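Local coordinates for stress-induced-phosphoprotein 1 (Caenorhabditis elegans, PDB 4GCN) that binds the chaperones Hsp70 and Hsp90, inhibits the ATPase activity of Hsp90 and promotes longevity and thermotolerance, this chain being its N-terminal TPR domain, at residues A[89-92]-A[93-96]; A[21-24]-A[25-28]. One frame throughout, in Å; residues are numbered along the deposited sequence. Where two conformers were deposited one is given.

Interaction 1: A[89-92]-A[93-96]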
ATOM      1  N   ALA A  89      -2.998  -5.196  -2.329  1.00 22.73           N
ATOM      2  CA  ALA A  89      -3.232  -5.462  -3.705  1.00 21.59           C
ATOM      3  C   ALA A  89      -4.192  -6.636  -3.945  1.00 21.39           C
ATOM      4  O   ALA A  89      -5.007  -6.550  -4.873  1.00 23.27           O
ATOM      5  CB  ALA A  89      -1.900  -5.758  -4.458  1.00 21.08           C
ATOM      6  N   GLY A  90      -4.058  -7.719  -3.173  1.00 21.05           N
ATOM      7  CA  GLY A  90      -4.922  -8.841  -3.308  1.00 22.08           C
ATOM      8  C   GLY A  90      -6.370  -8.485  -3.029  1.00 24.50           C
ATOM      9  O   GLY A  90      -7.280  -8.847  -3.766  1.00 22.69           O
ATOM     10  N   ASN A  91      -6.576  -7.760  -1.928  1.00 24.48           N
ATOM     11  CA  ASN A  91      -7.873  -7.253  -1.628  1.00 24.56           C
ATOM     12  C   ASN A  91      -8.502  -6.324  -2.702  1.00 24.38           C
ATOM     13  O   ASN A  91      -9.703  -6.423  -3.012  1.00 24.79           O
ATOM     14  CB  ASN A  91      -7.810  -6.584  -0.267  1.00 25.80           C
ATOM     15  CG  ASN A  91      -7.772  -7.593   0.861  1.00 31.24           C
ATOM     16  OD1 ASN A  91      -6.748  -7.747   1.518  1.00 38.82           O
ATOM     17  ND2 ASN A  91      -8.879  -8.235   1.125  1.00 33.11           N
ATOM     18  N   ALA A  92      -7.697  -5.424  -3.262  1.00 22.35           N
ATOM     19  CA  ALA A  92      -8.129  -4.559  -4.343  1.00 20.56           C
ATOM     20  C   ALA A  92      -8.556  -5.361  -5.577  1.00 23.42           C
ATOM     21  O   ALA A  92      -9.501  -4.979  -6.240  1.00 24.63           O
ATOM     22  CB  ALA A  92      -7.067  -3.488  -4.719  1.00 19.54           C
ATOM     23  N   PHE A  93      -7.844  -6.449  -5.886  1.00 23.79           N
ATOM     24  CA  PHE A  93      -8.229  -7.380  -6.920  1.00 23.97           C
ATOM     25  C   PHE A  93      -9.506  -8.147  -6.632  1.00 23.64           C
ATOM     26  O   PHE A  93     -10.394  -8.229  -7.490  1.00 23.86           O
ATOM     27  CB  PHE A  93      -7.115  -8.294  -7.318  1.00 21.70           C
ATOM     28  CG  PHE A  93      -6.239  -7.743  -8.408  1.00 22.45           C
ATOM     29  CD1 PHE A  93      -6.778  -7.433  -9.675  1.00 23.25           C
ATOM     30  CD2 PHE A  93      -4.901  -7.533  -8.190  1.00 22.68           C
ATOM     31  CE1 PHE A  93      -5.969  -7.035 -10.702  1.00 22.87           C
ATOM     32  CE2 PHE A  93      -4.069  -7.060  -9.231  1.00 22.41           C
ATOM     33  CZ  PHE A  93      -4.608  -6.806 -10.463  1.00 22.86           C
ATOM     34  N   GLN A  94      -9.694  -8.582  -5.416  1.00 23.38           N
ATOM     35  CA  GLN A  94     -10.995  -9.132  -5.051  1.00 25.63           C
ATOM     36  C   GLN A  94     -12.154  -8.160  -5.297  1.00 25.67           C
ATOM     37  O   GLN A  94     -13.239  -8.554  -5.730  1.00 23.95           O
ATOM     38  CB  GLN A  94     -11.082  -9.526  -3.587  1.00 26.68           C
ATOM     39  CG  GLN A  94     -10.383 -10.769  -3.174  1.00 27.58           C
ATOM     40  CD  GLN A  94     -10.639 -11.057  -1.716  1.00 28.25           C
ATOM     41  OE1 GLN A  94     -10.002 -10.442  -0.895  1.00 28.18           O
ATOM     42  NE2 GLN A  94     -11.591 -11.988  -1.405  1.00 29.42           N
ATOM     43  N   LYS A  95     -11.934  -6.908  -4.986  1.00 24.12           N
ATOM     44  CA  LYS A  95     -12.964  -5.920  -5.161  1.00 27.17           C
ATOM     45  C   LYS A  95     -13.265  -5.635  -6.641  1.00 26.80           C
ATOM     46  O   LYS A  95     -14.284  -5.083  -6.955  1.00 28.66           O
ATOM     47  CB  LYS A  95     -12.580  -4.643  -4.476  1.00 27.25           C
ATOM     48  CG  LYS A  95     -12.436  -4.744  -2.987  1.00 27.68           C
ATOM     49  CD  LYS A  95     -13.818  -4.709  -2.352  1.00 32.16           C
ATOM     50  CE  LYS A  95     -13.717  -4.789  -0.846  1.00 38.06           C
ATOM     51  NZ  LYS A  95     -14.998  -4.289  -0.225  1.00 40.79           N
ATOM     52  N   GLN A  96     -12.336  -5.982  -7.516  1.00 24.45           N
ATOM     53  CA  GLN A  96     -12.514  -5.950  -8.948  1.00 26.54           C
ATOM     54  C   GLN A  96     -13.055  -7.265  -9.507  1.00 27.15           C
ATOM     55  O   GLN A  96     -13.057  -7.432 -10.724  1.00 28.03           O
ATOM     56  CB  GLN A  96     -11.151  -5.620  -9.614  1.00 24.95           C
ATOM     57  CG  GLN A  96     -10.672  -4.227  -9.280  1.00 27.64           C
ATOM     58  CD  GLN A  96      -9.394  -3.818  -9.993  1.00 27.78           C
ATOM     59  OE1 GLN A  96      -9.422  -3.372 -11.164  1.00 26.75           O
ATOM     60  NE2 GLN A  96      -8.264  -3.947  -9.280  1.00 24.98           N
TER
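Gln-94 N donates to Gly-90 O at 2.9 Å, the shortest of three backbone hydrogen bonds that carry the last turn of helix 79-95. Phe-93 N to Ala-89 O and Lys-95 N to Asn-91 O, each 3.0 Å between N and O, complete the i to i+4 ladder. At Ala-92 the ladder frays: its carbonyl oxygen takes Gln-96 N only weakly, with an N-H...O angle of 131°. The same oxygen receives a second weak bond, from the side-chain amide of the same Gln-96, NE2 to Ala-92 O at 3.4 Å. With CG beside the backbone N and the chain extended beyond it, Gln-96 turns back along the helix end, and its CG also rests on that oxygen. On another side of the helix Asn-91 and Gln-94 lie alongside with their amides on the same side of the helix, the planes 44° apart; Gln-94 OE1 accepts a hydrogen bond from Lys-121. Hydrocarbon fills in around the carbonyls: Lys-95 CG lies 3.2 Å from Asn-91 O, beyond which the chain kinks and carries NZ off the helix. The Phe-93 ring slants past Ala-89 O, with CD2 3.5 Å from that oxygen, and meets Trp-105 with the ring planes about 25° apart. Ala-92 and Phe-93 both touch Val-62 of helix 58-74, while Ala-89 reaches Cys-65 there and Trp-105 on helix 99-112. Small residues on the turn and an aromatic side chain between neighbouring helices are characteristic of the first helix of a TPR helix-turn-helix unit, here in the predicted third repeat.

Interaction 2: A[21-24]-A[25-28]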
ATOM      1  N   GLN A  21     -10.139  12.337   8.286  1.00 32.66           N
ATOM      2  CA  GLN A  21     -11.440  13.052   8.175  1.00 33.52           C
ATOM      3  C   GLN A  21     -12.190  12.664   6.903  1.00 32.46           C
ATOM      4  O   GLN A  21     -13.237  13.252   6.580  1.00 33.00           O
ATOM      5  CB  GLN A  21     -11.259  14.566   8.176  1.00 32.74           C
ATOM      6  CG  GLN A  21     -10.646  15.059   9.452  1.00 34.85           C
ATOM      7  CD  GLN A  21     -10.351  16.523   9.377  1.00 35.41           C
ATOM      8  OE1 GLN A  21     -11.213  17.337   9.613  1.00 37.05           O
ATOM      9  NE2 GLN A  21      -9.109  16.856   9.064  1.00 36.84           N
ATOM     10  N   LYS A  22     -11.649  11.688   6.185  1.00 34.44           N
ATOM     11  CA  LYS A  22     -12.224  11.276   4.925  1.00 34.66           C
ATOM     12  C   LYS A  22     -12.170  12.387   3.904  1.00 35.56           C
ATOM     13  O   LYS A  22     -13.014  12.449   3.000  1.00 34.26           O
ATOM     14  CB  LYS A  22     -13.672  10.819   5.100  1.00 37.98           C
ATOM     15  CG  LYS A  22     -13.889   9.354   5.271  1.00 42.92           C
ATOM     16  CD  LYS A  22     -13.438   8.781   6.560  1.00 43.50           C
ATOM     17  CE  LYS A  22     -14.282   7.539   6.917  1.00 45.99           C
ATOM     18  NZ  LYS A  22     -13.301   6.444   7.276  1.00 45.62           N
ATOM     19  N   ASP A  23     -11.142  13.223   3.999  1.00 33.29           N
ATOM     20  CA  ASP A  23     -10.884  14.180   2.984  1.00 33.77           C
ATOM     21  C   ASP A  23      -9.848  13.575   2.073  1.00 31.73           C
ATOM     22  O   ASP A  23      -8.649  13.840   2.200  1.00 29.24           O
ATOM     23  CB  ASP A  23     -10.348  15.465   3.557  1.00 36.94           C
ATOM     24  CG  ASP A  23     -10.248  16.551   2.516  1.00 41.46           C
ATOM     25  OD1 ASP A  23     -10.155  16.236   1.302  1.00 41.85           O
ATOM     26  OD2 ASP A  23     -10.217  17.704   2.937  1.00 41.83           O
ATOM     27  N   PHE A  24     -10.305  12.747   1.157  1.00 31.12           N
ATOM     28  CA  PHE A  24      -9.353  11.988   0.347  1.00 30.18           C
ATOM     29  C   PHE A  24      -8.522  12.798  -0.642  1.00 30.21           C
ATOM     30  O   PHE A  24      -7.350  12.454  -0.894  1.00 26.11           O
ATOM     31  CB  PHE A  24     -10.019  10.804  -0.366  1.00 31.66           C
ATOM     32  CG  PHE A  24     -10.826   9.903   0.559  1.00 32.22           C
ATOM     33  CD1 PHE A  24     -10.273   9.373   1.668  1.00 34.76           C
ATOM     34  CD2 PHE A  24     -12.151   9.607   0.281  1.00 38.47           C
ATOM     35  CE1 PHE A  24     -11.011   8.539   2.517  1.00 35.45           C
ATOM     36  CE2 PHE A  24     -12.891   8.801   1.122  1.00 37.20           C
ATOM     37  CZ  PHE A  24     -12.302   8.269   2.246  1.00 35.60           C
ATOM     38  N   GLU A  25      -9.103  13.843  -1.209  1.00 32.76           N
ATOM     39  CA  GLU A  25      -8.373  14.732  -2.132  0.60 35.93           C
ATOM     40  C   GLU A  25      -7.141  15.375  -1.482  1.00 34.39           C
ATOM     41  O   GLU A  25      -6.032  15.347  -2.024  1.00 34.14           O
ATOM     42  CB  GLU A  25      -9.305  15.846  -2.658  0.60 39.52           C
ATOM     43  CG  GLU A  25     -10.340  15.394  -3.670  0.60 42.97           C
ATOM     44  CD  GLU A  25     -11.427  14.485  -3.099  0.60 45.44           C
ATOM     45  OE1 GLU A  25     -11.802  14.644  -1.898  0.60 42.93           O
ATOM     46  OE2 GLU A  25     -11.893  13.600  -3.870  0.60 44.04           O
ATOM     47  N   LYS A  26      -7.344  15.948  -0.308  1.00 36.11           N
ATOM     48  CA  LYS A  26      -6.297  16.610   0.475  1.00 36.99           C
ATOM     49  C   LYS A  26      -5.256  15.575   0.932  1.00 33.64           C
ATOM     50  O   LYS A  26      -4.039  15.874   0.960  1.00 33.51           O
ATOM     51  CB  LYS A  26      -6.974  17.344   1.679  1.00 40.83           C
ATOM     52  CG  LYS A  26      -6.149  17.994   2.799  1.00 44.06           C
ATOM     53  CD  LYS A  26      -7.049  18.473   3.995  1.00 44.49           C
ATOM     54  CE  LYS A  26      -6.341  18.813   5.340  1.00 48.43           C
ATOM     55  NZ  LYS A  26      -6.797  18.245   6.706  1.00 38.56           N
ATOM     56  N   ALA A  27      -5.710  14.358   1.230  1.00 30.14           N
ATOM     57  CA  ALA A  27      -4.788  13.278   1.675  1.00 27.21           C
ATOM     58  C   ALA A  27      -3.814  13.002   0.571  1.00 27.22           C
ATOM     59  O   ALA A  27      -2.625  12.936   0.819  1.00 26.69           O
ATOM     60  CB  ALA A  27      -5.528  12.018   2.037  1.00 26.60           C
ATOM     61  N   HIS A  28      -4.337  12.849  -0.657  1.00 27.87           N
ATOM     62  CA  HIS A  28      -3.480  12.637  -1.830  1.00 28.92           C
ATOM     63  C   HIS A  28      -2.482  13.780  -2.065  1.00 27.47           C
ATOM     64  O   HIS A  28      -1.318  13.517  -2.420  1.00 29.26           O
ATOM     65  CB  HIS A  28      -4.319  12.432  -3.087  1.00 29.38           C
ATOM     66  CG  HIS A  28      -4.911  11.047  -3.218  1.00 29.98           C
ATOM     67  ND1 HIS A  28      -4.146   9.926  -3.333  1.00 29.51           N
ATOM     68  CD2 HIS A  28      -6.231  10.637  -3.319  1.00 29.62           C
ATOM     69  CE1 HIS A  28      -4.937   8.863  -3.456  1.00 29.52           C
ATOM     70  NE2 HIS A  28      -6.221   9.292  -3.444  1.00 32.77           N
TER
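Asp-23 caps helix 24-37: its OD1 accepts from Lys-26 N at 3.3 Å, a nearly straight bond (166°) that comes in from above the carboxylate plane. CG stands opposite the backbone N (chi1 -172°), which carries the carboxylate over the first turn. The Asp-23 backbone oxygen is satisfied too, by Ala-27 N at 3.1 Å, and Phe-24 O takes His-28 N at 3.0 Å. Lys-26 crosses the aspartate at about a right angle, laying its CD 3.4 Å from Asp-23 OD2 and leaving NZ 5.1 Å from that oxygen, too far for direct contact. Gln-21 NE2 is used by Ala-17 O. The His-28 imidazole bonds Glu-55 through NE2 and Lys-48 through ND1. Just before the cap, Lys-22, with positive phi, closes helix 3-20 in a Schellman motif, and its NZ forms a salt bridge with Glu-54. With an alanine in place of Asp-23 the capping acceptor is gone, and Lys-26 N is likely to be left without its side-chain mate at the helix start. The negative cap probably interacts favourably with the helix dipole, although in one of its two conformers Glu-25 may bring a like charge near.

Overall arrangement
Interaction 2 precedes interaction 1 along this chain of helices without strands, interaction 2 in the predicted first TPR repeat and interaction 1 in the predicted third. Their centres lie 21 Å apart and their nearest atoms about 13 Å. Interaction 2 joins the loop after helix 3-20 to the start of helix 24-37, whereas interaction 1 lies at the end of helix 79-95, before helix 99-112. Both therefore sit where one helix of a repeat gives way to the next. Helix 42-54 receives side chains from both, Phe-24 and His-28 from one, Asn-91 and Lys-95 from the other, and so links these turns within the N-terminal TPR domain.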